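PDB 2IT9: DUF1818 domain-containing protein from Prochlorococcus marinus, which is of unknown function but may bind DNA. Local coordinates for residues G81-W86 with R108-N112; G9-I13 with N113-M118; R73-A77 with R89-S93. The contacts are given in a common frame with arbitrary orientation. Residues are numbered along the deposited sequence.

How the contacts relate
The three contacts illustrate how a small chain of two antiparallel sheets and two helices is tied together by one local hairpin contact and by contacts of longer range. Contacts 1 and 3 share one hairpin, strands 75-82 and 85-92: contact 3 pairs its open end, and contact 1 joins its turn to the start of helix 110-120. The centres of contacts 1 and 3 are about 19 Å apart. Contact 2 sets the next turns of that helix against strand 10-15 and touches contact 1, W86 CH2 lying 3.6 Å from V115 CG2. Contacts 2 and 3 do not touch. In contact 3 the R89 side chain comes within about 3 Å of a triethylene glycol, probably from the crystallisation liquor.

Contact 1 (G81-W86 with R108-N112); sequences GDQYGW and RHVTN
A hairpin turn can be held to a helix start by a few side chains, here chiefly W86, R108 and T111. Strand 75-82 turns through Q83 and Y84 into strand 85-92, with D82 N hydrogen-bonded to G85 O at 3.0 Å. H109 is the N-cap residue of helix 110-120, and W86 and R108 lie closest, CA to CA 4.7 Å. W86 (chi1 p, chi2 -77°) turns one face of its six-membered ring to T111, whose CB sits 3.5 Å from the centroid, a CH-pi contact 7° off the normal; T111 OG1 (chi1 p) donates to W86 O at 2.7 Å, and W86 NE1 to N112 OD1 at 3.3 Å. In this two-sheet DUF1818 fold the ring also meets Y53 of helix 36-56. R108 (m, t, p) has G85 O and W86 N over one face of its guanidinium, and from its edge R108 NH2 makes a salt bridge to D82 OD1, 2.7 Å. D82 OD1 also accepts from Y84 N at 2.9 Å, an Asx turn. One water bridges W86 N, H109 N and T111 OG1.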
ATOM      1  N   GLY A  81      20.467   2.553  -0.194  1.00 32.65           N
ATOM      2  CA  GLY A  81      20.923   3.396   0.904  1.00 34.51           C
ATOM      3  C   GLY A  81      22.293   3.957   0.752  1.00 33.37           C
ATOM      4  O   GLY A  81      22.913   3.808  -0.281  1.00 34.51           O
ATOM      5  N   ASP A  82      22.718   4.656   1.795  1.00 32.22           N
ATOM      6  CA  ASP A  82      24.040   5.225   1.872  1.00 33.15           C
ATOM      7  C   ASP A  82      24.439   5.045   3.331  1.00 30.41           C
ATOM      8  O   ASP A  82      23.770   4.335   4.051  1.00 32.63           O
ATOM      9  CB  ASP A  82      24.046   6.685   1.401  1.00 33.49           C
ATOM     10  CG  ASP A  82      23.069   7.582   2.173  1.00 38.05           C
ATOM     11  OD1 ASP A  82      22.639   7.238   3.295  1.00 32.70           O
ATOM     12  OD2 ASP A  82      22.740   8.666   1.651  1.00 45.10           O
ATOM     13  N   GLN A  83      25.509   5.688   3.753  1.00 33.49           N
ATOM     14  CA  GLN A  83      25.955   5.550   5.117  1.00 35.66           C
ATOM     15  C   GLN A  83      24.990   6.102   6.180  1.00 36.17           C
ATOM     16  O   GLN A  83      25.146   5.773   7.347  1.00 39.12           O
ATOM     17  CB  GLN A  83      27.304   6.214   5.292  1.00 34.25           C
ATOM     18  CG  GLN A  83      27.305   7.739   5.205  1.00 36.65           C
ATOM     19  CD  GLN A  83      28.652   8.293   5.574  1.00 41.24           C
ATOM     20  OE1 GLN A  83      29.210   7.878   6.581  1.00 42.64           O
ATOM     21  NE2 GLN A  83      29.206   9.217   4.756  1.00 40.38           N
ATOM     22  N   TYR A  84      24.006   6.918   5.789  1.00 35.28           N
ATOM     23  CA  TYR A  84      23.120   7.562   6.752  1.00 33.63           C
ATOM     24  C   TYR A  84      21.785   6.858   6.904  1.00 33.33           C
ATOM     25  O   TYR A  84      21.087   7.093   7.861  1.00 35.56           O
ATOM     26  CB  TYR A  84      22.942   9.035   6.362  1.00 34.62           C
ATOM     27  CG  TYR A  84      24.260   9.737   6.087  1.00 34.00           C
ATOM     28  CD1 TYR A  84      25.093  10.100   7.125  1.00 35.91           C
ATOM     29  CD2 TYR A  84      24.678  10.015   4.782  1.00 37.04           C
ATOM     30  CE1 TYR A  84      26.297  10.728   6.901  1.00 38.13           C
ATOM     31  CE2 TYR A  84      25.896  10.654   4.536  1.00 38.57           C
ATOM     32  CZ  TYR A  84      26.704  11.011   5.604  1.00 40.05           C
ATOM     33  OH  TYR A  84      27.923  11.646   5.408  1.00 41.67           O
ATOM     34  N   GLY A  85      21.428   5.977   5.979  1.00 29.81           N
ATOM     35  CA  GLY A  85      20.175   5.276   6.080  1.00 33.74           C
ATOM     36  C   GLY A  85      19.809   4.546   4.806  1.00 30.64           C
ATOM     37  O   GLY A  85      20.552   4.550   3.805  1.00 31.00           O
ATOM     38  N   TRP A  86      18.656   3.903   4.860  1.00 28.93           N
ATOM     39  CA  TRP A  86      18.174   3.138   3.731  1.00 31.78           C
ATOM     40  C   TRP A  86      16.675   3.042   3.604  1.00 32.14           C
ATOM     41  O   TRP A  86      15.982   3.045   4.598  1.00 33.11           O
ATOM     42  CB  TRP A  86      18.738   1.722   3.777  1.00 33.25           C
ATOM     43  CG  TRP A  86      18.429   1.001   5.084  1.00 32.82           C
ATOM     44  CD1 TRP A  86      19.047   1.195   6.291  1.00 40.59           C
ATOM     45  CD2 TRP A  86      17.469  -0.042   5.299  1.00 35.39           C
ATOM     46  NE1 TRP A  86      18.484   0.393   7.251  1.00 41.11           N
ATOM     47  CE2 TRP A  86      17.543  -0.405   6.663  1.00 38.14           C
ATOM     48  CE3 TRP A  86      16.532  -0.680   4.487  1.00 36.65           C
ATOM     49  CZ2 TRP A  86      16.739  -1.385   7.221  1.00 38.31           C
ATOM     50  CZ3 TRP A  86      15.732  -1.659   5.041  1.00 38.47           C
ATOM     51  CH2 TRP A  86      15.846  -2.008   6.403  1.00 37.95           C
ATOM     52  N   ARG A 108      13.610   5.956   4.304  1.00 32.01           N
ATOM     53  CA  ARG A 108      14.728   6.003   5.269  1.00 31.99           C
ATOM     54  C   ARG A 108      14.276   6.282   6.660  1.00 33.40           C
ATOM     55  O   ARG A 108      13.311   7.027   6.877  1.00 31.32           O
ATOM     56  CB  ARG A 108      15.705   7.086   4.865  1.00 32.36           C
ATOM     57  CG  ARG A 108      16.328   6.742   3.494  1.00 43.65           C
ATOM     58  CD  ARG A 108      16.981   7.958   2.887  1.00 50.44           C
ATOM     59  NE  ARG A 108      18.144   8.282   3.651  1.00 44.34           N
ATOM     60  CZ  ARG A 108      19.386   7.984   3.305  1.00 47.41           C
ATOM     61  NH1 ARG A 108      19.673   7.389   2.144  1.00 42.47           N
ATOM     62  NH2 ARG A 108      20.349   8.342   4.125  1.00 46.15           N
ATOM     63  N   HIS A 109      14.980   5.697   7.626  1.00 31.43           N
ATOM     64  CA  HIS A 109      14.781   5.949   9.061  1.00 31.36           C
ATOM     65  C   HIS A 109      13.585   5.155   9.592  1.00 32.93           C
ATOM     66  O   HIS A 109      13.677   4.482  10.632  1.00 30.86           O
ATOM     67  CB  HIS A 109      14.726   7.454   9.426  1.00 31.71           C
ATOM     68  CG  HIS A 109      15.843   8.246   8.823  1.00 35.92           C
ATOM     69  ND1 HIS A 109      17.170   7.982   9.090  1.00 38.13           N
ATOM     70  CD2 HIS A 109      15.835   9.263   7.925  1.00 34.45           C
ATOM     71  CE1 HIS A 109      17.931   8.773   8.352  1.00 41.45           C
ATOM     72  NE2 HIS A 109      17.147   9.577   7.654  1.00 35.42           N
ATOM     73  N   VAL A 110      12.464   5.241   8.897  1.00 31.09           N
ATOM     74  CA  VAL A 110      11.323   4.392   9.192  1.00 33.40           C
ATOM     75  C   VAL A 110      11.724   2.893   9.160  1.00 34.54           C
ATOM     76  O   VAL A 110      11.327   2.073  10.019  1.00 32.28           O
ATOM     77  CB  VAL A 110      10.163   4.678   8.191  1.00 34.03           C
ATOM     78  CG1 VAL A 110       9.105   3.596   8.291  1.00 36.03           C
ATOM     79  CG2 VAL A 110       9.596   6.097   8.414  1.00 33.07           C
ATOM     80  N   THR A 111      12.515   2.536   8.159  1.00 33.95           N
ATOM     81  CA  THR A 111      12.986   1.156   7.979  1.00 33.45           C
ATOM     82  C   THR A 111      13.643   0.573   9.244  1.00 31.10           C
ATOM     83  O   THR A 111      13.387  -0.572   9.595  1.00 32.21           O
ATOM     84  CB  THR A 111      13.972   1.059   6.775  1.00 33.13           C
ATOM     85  OG1 THR A 111      14.928   2.112   6.881  1.00 33.42           O
ATOM     86  CG2 THR A 111      13.208   1.138   5.452  1.00 33.00           C
ATOM     87  N   ASN A 112      14.462   1.358   9.908  1.00 31.93           N
ATOM     88  CA  ASN A 112      15.108   0.895  11.154  1.00 33.48           C
ATOM     89  C   ASN A 112      14.100   0.526  12.228  1.00 35.09           C
ATOM     90  O   ASN A 112      14.272  -0.457  12.956  1.00 34.37           O
ATOM     91  CB  ASN A 112      16.119   1.908  11.669  1.00 37.20           C
ATOM     92  CG  ASN A 112      17.362   1.945  10.809  1.00 50.46           C
ATOM     93  OD1 ASN A 112      17.898   0.888  10.415  1.00 56.42           O
ATOM     94  ND2 ASN A 112      17.833   3.146  10.507  1.00 59.35           N
TER
HETATM   95  O   HOH W   1      18.843   5.455   9.435  1.00 48.22           O
HETATM   96  O   HOH W   2      17.220   3.998   7.521  1.00 20.07           O

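Contact 2 (G9-I13 with N113-M118)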
ATOM      1  N   GLY A   9       5.066   6.602  10.446  1.00 33.43           N
ATOM      2  CA  GLY A   9       5.241   6.027   9.119  1.00 33.61           C
ATOM      3  C   GLY A   9       5.120   4.526   8.970  1.00 31.07           C
ATOM      4  O   GLY A   9       5.251   4.017   7.867  1.00 32.49           O
ATOM      5  N   TRP A  10       4.786   3.807  10.050  1.00 33.15           N
ATOM      6  CA  TRP A  10       4.680   2.369   9.968  1.00 32.90           C
ATOM      7  C   TRP A  10       3.847   1.688  11.085  1.00 30.53           C
ATOM      8  O   TRP A  10       3.676   2.185  12.190  1.00 31.03           O
ATOM      9  CB  TRP A  10       6.104   1.762  10.037  1.00 32.09           C
ATOM     10  CG  TRP A  10       6.744   1.960  11.391  1.00 30.05           C
ATOM     11  CD1 TRP A  10       7.406   3.049  11.844  1.00 30.04           C
ATOM     12  CD2 TRP A  10       6.726   1.033  12.460  1.00 30.76           C
ATOM     13  NE1 TRP A  10       7.819   2.857  13.128  1.00 33.20           N
ATOM     14  CE2 TRP A  10       7.384   1.637  13.553  1.00 33.30           C
ATOM     15  CE3 TRP A  10       6.219  -0.256  12.604  1.00 34.01           C
ATOM     16  CZ2 TRP A  10       7.570   0.991  14.758  1.00 34.05           C
ATOM     17  CZ3 TRP A  10       6.377  -0.881  13.847  1.00 32.45           C
ATOM     18  CH2 TRP A  10       7.057  -0.278  14.868  1.00 34.95           C
ATOM     19  N   ARG A  11       3.428   0.475  10.755  1.00 31.47           N
ATOM     20  CA  ARG A  11       2.788  -0.399  11.704  1.00 33.67           C
ATOM     21  C   ARG A  11       2.877  -1.872  11.256  1.00 28.25           C
ATOM     22  O   ARG A  11       2.996  -2.186  10.040  1.00 32.40           O
ATOM     23  CB  ARG A  11       1.336   0.022  11.962  1.00 34.24           C
ATOM     24  CG  ARG A  11       0.465  -0.126  10.729  1.00 36.23           C
ATOM     25  CD  ARG A  11      -0.924   0.406  11.003  1.00 37.23           C
ATOM     26  NE  ARG A  11      -1.607   0.595   9.715  1.00 43.64           N
ATOM     27  CZ  ARG A  11      -2.912   0.420   9.531  1.00 45.34           C
ATOM     28  NH1 ARG A  11      -3.699  -0.032  10.516  1.00 40.65           N
ATOM     29  NH2 ARG A  11      -3.437   0.651   8.340  1.00 40.50           N
ATOM     30  N   ILE A  12       2.791  -2.764  12.234  1.00 30.76           N
ATOM     31  CA  ILE A  12       2.739  -4.200  12.050  1.00 29.53           C
ATOM     32  C   ILE A  12       1.705  -4.719  13.042  1.00 32.27           C
ATOM     33  O   ILE A  12       1.752  -4.345  14.200  1.00 31.55           O
ATOM     34  CB  ILE A  12       4.059  -4.877  12.347  1.00 30.58           C
ATOM     35  CG1 ILE A  12       5.166  -4.256  11.507  1.00 35.01           C
ATOM     36  CG2 ILE A  12       3.976  -6.354  12.104  1.00 33.56           C
ATOM     37  CD1 ILE A  12       6.440  -4.977  11.702  1.00 37.26           C
ATOM     38  N   ILE A  13       0.775  -5.553  12.580  1.00 32.47           N
ATOM     39  CA  ILE A  13      -0.273  -6.043  13.434  1.00 32.96           C
ATOM     40  C   ILE A  13      -0.479  -7.535  13.231  1.00 34.08           C
ATOM     41  O   ILE A  13      -0.525  -7.992  12.095  1.00 36.62           O
ATOM     42  CB  ILE A  13      -1.677  -5.340  13.204  1.00 32.53           C
ATOM     43  CG1 ILE A  13      -1.557  -3.819  13.167  1.00 34.79           C
ATOM     44  CG2 ILE A  13      -2.728  -5.886  14.296  1.00 35.14           C
ATOM     45  CD1 ILE A  13      -2.793  -3.081  12.827  1.00 36.69           C
ATOM     46  N   ASN A 113      13.024   1.284  12.301  1.00 33.77           N
ATOM     47  CA  ASN A 113      12.001   1.013  13.305  1.00 34.70           C
ATOM     48  C   ASN A 113      11.209  -0.219  12.933  1.00 33.31           C
ATOM     49  O   ASN A 113      10.896  -1.027  13.793  1.00 33.67           O
ATOM     50  CB  ASN A 113      11.142   2.264  13.535  1.00 34.52           C
ATOM     51  CG  ASN A 113      11.972   3.460  14.013  1.00 38.53           C
ATOM     52  OD1 ASN A 113      12.733   3.370  14.977  1.00 39.40           O
ATOM     53  ND2 ASN A 113      11.807   4.586  13.356  1.00 43.81           N
ATOM     54  N   VAL A 114      10.925  -0.396  11.641  1.00 30.50           N
ATOM     55  CA  VAL A 114      10.217  -1.566  11.156  1.00 33.42           C
ATOM     56  C   VAL A 114      11.042  -2.815  11.458  1.00 34.59           C
ATOM     57  O   VAL A 114      10.508  -3.832  11.941  1.00 33.71           O
ATOM     58  CB  VAL A 114       9.951  -1.470   9.678  1.00 33.06           C
ATOM     59  CG1 VAL A 114       9.466  -2.802   9.119  1.00 32.14           C
ATOM     60  CG2 VAL A 114       8.903  -0.366   9.429  1.00 34.24           C
ATOM     61  N   VAL A 115      12.338  -2.741  11.187  1.00 33.33           N
ATOM     62  CA  VAL A 115      13.221  -3.885  11.429  1.00 33.71           C
ATOM     63  C   VAL A 115      13.210  -4.243  12.888  1.00 33.88           C
ATOM     64  O   VAL A 115      13.071  -5.415  13.240  1.00 36.59           O
ATOM     65  CB  VAL A 115      14.671  -3.622  10.905  1.00 34.57           C
ATOM     66  CG1 VAL A 115      15.648  -4.624  11.476  1.00 42.55           C
ATOM     67  CG2 VAL A 115      14.676  -3.671   9.368  1.00 39.28           C
ATOM     68  N   ASN A 116      13.383  -3.242  13.747  1.00 33.54           N
ATOM     69  CA  ASN A 116      13.356  -3.476  15.173  1.00 35.06           C
ATOM     70  C   ASN A 116      12.064  -4.164  15.627  1.00 35.88           C
ATOM     71  O   ASN A 116      12.114  -5.072  16.483  1.00 37.01           O
ATOM     72  CB  ASN A 116      13.598  -2.159  15.926  1.00 34.87           C
ATOM     73  CG  ASN A 116      15.052  -1.657  15.793  1.00 44.09           C
ATOM     74  OD1 ASN A 116      15.969  -2.420  15.440  1.00 52.63           O
ATOM     75  ND2 ASN A 116      15.268  -0.379  16.118  1.00 53.48           N
ATOM     76  N   ALA A 117      10.924  -3.741  15.059  1.00 33.78           N
ATOM     77  CA  ALA A 117       9.610  -4.343  15.388  1.00 35.54           C
ATOM     78  C   ALA A 117       9.548  -5.779  14.895  1.00 34.74           C
ATOM     79  O   ALA A 117       9.025  -6.630  15.580  1.00 34.80           O
ATOM     80  CB  ALA A 117       8.459  -3.531  14.776  1.00 37.73           C
HETATM   81  N   MSE A 118      10.044  -6.046  13.688  1.00 34.54           N
HETATM   82  CA  MSE A 118      10.053  -7.398  13.139  1.00 37.41           C
HETATM   83  C   MSE A 118      10.826  -8.324  14.009  1.00 38.98           C
HETATM   84  O   MSE A 118      10.370  -9.441  14.267  1.00 39.38           O
HETATM   85  CB  MSE A 118      10.668  -7.420  11.734  1.00 35.25           C
HETATM   86  CG  MSE A 118       9.786  -6.811  10.732  1.00 38.93           C
HETATM   87 SE   MSE A 118      10.617  -6.853   8.971  0.75 42.71          SE
HETATM   88  CE  MSE A 118       9.121  -6.310   7.957  1.00 41.99           C
TER
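Strand segment 10-13 and helix segment 113-118 run nearly parallel, 16° apart with axes 9.0 Å from each other, and the fit depends on two strand residues, W10 and I12, whose CA-CB bonds both point toward the helix. W10 is the large bump. Its indole lies along the backbone of the helix, V114 CA and N113 O over one ring face, with W10 NE1 3.4 Å from N113 CB and W10 CZ3 3.5 Å from A117 CB. The small side chain of A117 lets the ring come this close, while V114 CG2 reaches W10 CB at 3.6 Å. Helix 110-120 thus lies against the sheet of strands 2-7, 10-15, 23-26 and 30-34, while W106 from the other sheet closes on W10, V114 and M118. I12 is the second bump: I12 CD1 enters a hollow between A117 and the selenomethionine M118, 4.0 Å from A117 CB and 3.9 Å from M118 CG, and stands 4.2 Å from V114 O. R11, between them, points away, and its NH2 forms a salt bridge with E103 of the second subunit.

Contact 3 (R73-A77 with R89-S93); sequences RPWLA and RLILS
Antiparallel pairing at the open end of a beta hairpin puts successive side chains on opposite faces, where their rotamers decide how they meet. Strand segments 75-77 and 89-92 run at 163°, their axes 4.7 Å apart at closest. L76 and I91 form the hydrogen-bonded pair, L76 N to I91 O at 2.9 Å and I91 N to L76 O at 2.8 Å; W75 with L92 and A77 with L90 are non-hydrogen-bonded pairs. Beyond them a cis peptide precedes P74, whose O accepts from S93 N at 2.9 Å. On one face W75 (chi1 m, chi2 99°) swings its indole across to the neighbouring strand. L92, rotamer t, p, sets CD1 over the six-membered ring of W75, 3.7 Å from the centroid in a CH-pi contact, and the same CD1 lies 3.7 Å from P74 CG. L90 (m, t) brings CB to 3.9 Å from W75 CZ3 and CD2 to 3.4 Å from A77 CB. This face packs on helix 36-56, where W75 NE1 donates to E38 O. On the other face of the sheet, L76 (t, t) and I91 (m, m) meet more loosely, CB to CB 4.3 Å. Backbone hydrogen bonds thus fix the register, while apolar contacts concentrate on W75's face, implying that it belongs to the hydrophobic core.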
ATOM      1  N   ARG A  73      10.962 -16.016  -3.466  1.00 32.85           N
ATOM      2  CA  ARG A  73       9.532 -16.079  -3.729  1.00 33.81           C
ATOM      3  C   ARG A  73       8.745 -16.332  -2.470  1.00 32.37           C
ATOM      4  O   ARG A  73       9.088 -17.232  -1.726  1.00 33.82           O
ATOM      5  CB  ARG A  73       9.225 -17.135  -4.783  1.00 34.78           C
ATOM      6  CG  ARG A  73       9.858 -16.826  -6.130  1.00 40.63           C
ATOM      7  N   PRO A  74       7.628 -15.595  -2.267  1.00 34.32           N
ATOM      8  CA  PRO A  74       6.968 -14.608  -3.155  1.00 32.89           C
ATOM      9  C   PRO A  74       7.446 -13.178  -3.067  1.00 33.65           C
ATOM     10  O   PRO A  74       6.763 -12.300  -3.557  1.00 37.77           O
ATOM     11  CB  PRO A  74       5.516 -14.667  -2.654  1.00 32.87           C
ATOM     12  CG  PRO A  74       5.691 -14.783  -1.186  1.00 38.30           C
ATOM     13  CD  PRO A  74       6.879 -15.744  -1.005  1.00 34.57           C
ATOM     14  N   TRP A  75       8.579 -12.908  -2.412  1.00 32.10           N
ATOM     15  CA  TRP A  75       9.044 -11.565  -2.245  1.00 31.09           C
ATOM     16  C   TRP A  75      10.276 -11.169  -3.061  1.00 34.13           C
ATOM     17  O   TRP A  75      11.195 -11.941  -3.194  1.00 32.36           O
ATOM     18  CB  TRP A  75       9.501 -11.345  -0.789  1.00 32.58           C
ATOM     19  CG  TRP A  75       8.426 -11.415   0.194  1.00 32.95           C
ATOM     20  CD1 TRP A  75       8.103 -12.464   0.969  1.00 33.85           C
ATOM     21  CD2 TRP A  75       7.500 -10.359   0.516  1.00 32.39           C
ATOM     22  NE1 TRP A  75       7.047 -12.134   1.787  1.00 34.20           N
ATOM     23  CE2 TRP A  75       6.636 -10.858   1.512  1.00 32.42           C
ATOM     24  CE3 TRP A  75       7.305  -9.047   0.043  1.00 33.58           C
ATOM     25  CZ2 TRP A  75       5.615 -10.081   2.092  1.00 35.32           C
ATOM     26  CZ3 TRP A  75       6.290  -8.279   0.612  1.00 36.77           C
ATOM     27  CH2 TRP A  75       5.444  -8.807   1.624  1.00 35.67           C
ATOM     28  N   LEU A  76      10.254  -9.951  -3.551  1.00 34.05           N
ATOM     29  CA  LEU A  76      11.416  -9.334  -4.169  0.50 34.44           C
ATOM     30  C   LEU A  76      11.603  -8.017  -3.420  1.00 35.98           C
ATOM     31  O   LEU A  76      10.714  -7.139  -3.360  1.00 34.83           O
ATOM     32  CB  LEU A  76      11.269  -9.187  -5.689  0.50 35.25           C
ATOM     33  CG  LEU A  76      12.586  -8.825  -6.369  0.50 35.59           C
ATOM     34  CD1 LEU A  76      12.598  -9.234  -7.863  0.50 28.54           C
ATOM     35  CD2 LEU A  76      12.927  -7.368  -6.181  0.50 32.61           C
ATOM     36  N   ALA A  77      12.746  -7.890  -2.759  1.00 34.84           N
ATOM     37  CA  ALA A  77      12.988  -6.711  -1.975  1.00 32.06           C
ATOM     38  C   ALA A  77      14.177  -5.938  -2.473  1.00 31.80           C
ATOM     39  O   ALA A  77      15.173  -6.539  -2.793  1.00 33.84           O
ATOM     40  CB  ALA A  77      13.223  -7.131  -0.527  1.00 35.42           C
ATOM     41  N   ARG A  89      11.879  -1.170  -0.871  1.00 33.98           N
ATOM     42  CA  ARG A  89      10.769  -1.417  -1.781  1.00 34.23           C
ATOM     43  C   ARG A  89      10.534  -2.919  -1.784  1.00 36.31           C
ATOM     44  O   ARG A  89      11.483  -3.690  -1.901  1.00 35.69           O
ATOM     45  CB  ARG A  89      11.093  -0.928  -3.174  1.00 37.25           C
ATOM     46  CG  ARG A  89       9.935  -1.082  -4.111  1.00 43.12           C
ATOM     47  CD  ARG A  89      10.253  -0.568  -5.497  1.00 44.53           C
ATOM     48  NE  ARG A  89       9.122  -0.805  -6.397  1.00 46.89           N
ATOM     49  CZ  ARG A  89       9.238  -0.968  -7.711  1.00 53.75           C
ATOM     50  NH1 ARG A  89      10.430  -0.953  -8.304  1.00 52.36           N
ATOM     51  NH2 ARG A  89       8.154  -1.180  -8.445  1.00 54.23           N
ATOM     52  N   LEU A  90       9.280  -3.320  -1.603  1.00 35.23           N
ATOM     53  CA  LEU A  90       8.911  -4.724  -1.551  1.00 33.59           C
ATOM     54  C   LEU A  90       7.883  -5.024  -2.655  1.00 36.22           C
ATOM     55  O   LEU A  90       6.919  -4.273  -2.820  1.00 38.10           O
ATOM     56  CB  LEU A  90       8.278  -5.087  -0.241  1.00 35.93           C
ATOM     57  CG  LEU A  90       9.224  -4.988   0.954  1.00 34.66           C
ATOM     58  CD1 LEU A  90       8.402  -5.186   2.192  1.00 39.36           C
ATOM     59  CD2 LEU A  90      10.297  -6.054   0.862  1.00 39.43           C
ATOM     60  N   ILE A  91       8.137  -6.084  -3.395  1.00 35.73           N
ATOM     61  CA  ILE A  91       7.206  -6.578  -4.410  1.00 35.10           C
ATOM     62  C   ILE A  91       6.772  -7.976  -4.006  1.00 37.56           C
ATOM     63  O   ILE A  91       7.604  -8.908  -3.962  1.00 34.13           O
ATOM     64  CB  ILE A  91       7.852  -6.631  -5.790  1.00 37.07           C
ATOM     65  CG1 ILE A  91       8.600  -5.337  -6.108  1.00 44.00           C
ATOM     66  CG2 ILE A  91       6.830  -7.029  -6.865  1.00 36.36           C
ATOM     67  CD1 ILE A  91       7.801  -4.149  -6.097  1.00 50.65           C
ATOM     68  N   LEU A  92       5.466  -8.123  -3.791  1.00 34.63           N
ATOM     69  CA  LEU A  92       4.860  -9.379  -3.394  1.00 33.92           C
ATOM     70  C   LEU A  92       4.133  -9.969  -4.586  1.00 36.22           C
ATOM     71  O   LEU A  92       3.168  -9.398  -5.091  1.00 32.32           O
ATOM     72  CB  LEU A  92       3.889  -9.107  -2.253  1.00 35.52           C
ATOM     73  CG  LEU A  92       3.190 -10.334  -1.678  1.00 35.87           C
ATOM     74  CD1 LEU A  92       4.180 -11.416  -1.211  1.00 36.98           C
ATOM     75  CD2 LEU A  92       2.290  -9.884  -0.535  1.00 39.86           C
ATOM     76  N   SER A  93       4.563 -11.133  -5.040  1.00 39.52           N
ATOM     77  CA  SER A  93       3.979 -11.676  -6.252  1.00 44.17           C
ATOM     78  C   SER A  93       2.733 -12.418  -5.978  1.00 48.15           C
ATOM     79  O   SER A  93       2.493 -12.908  -4.872  1.00 47.38           O
ATOM     80  CB  SER A  93       4.968 -12.540  -7.001  1.00 49.36           C
ATOM     81  OG  SER A  93       5.901 -11.681  -7.597  1.00 50.46           O
TER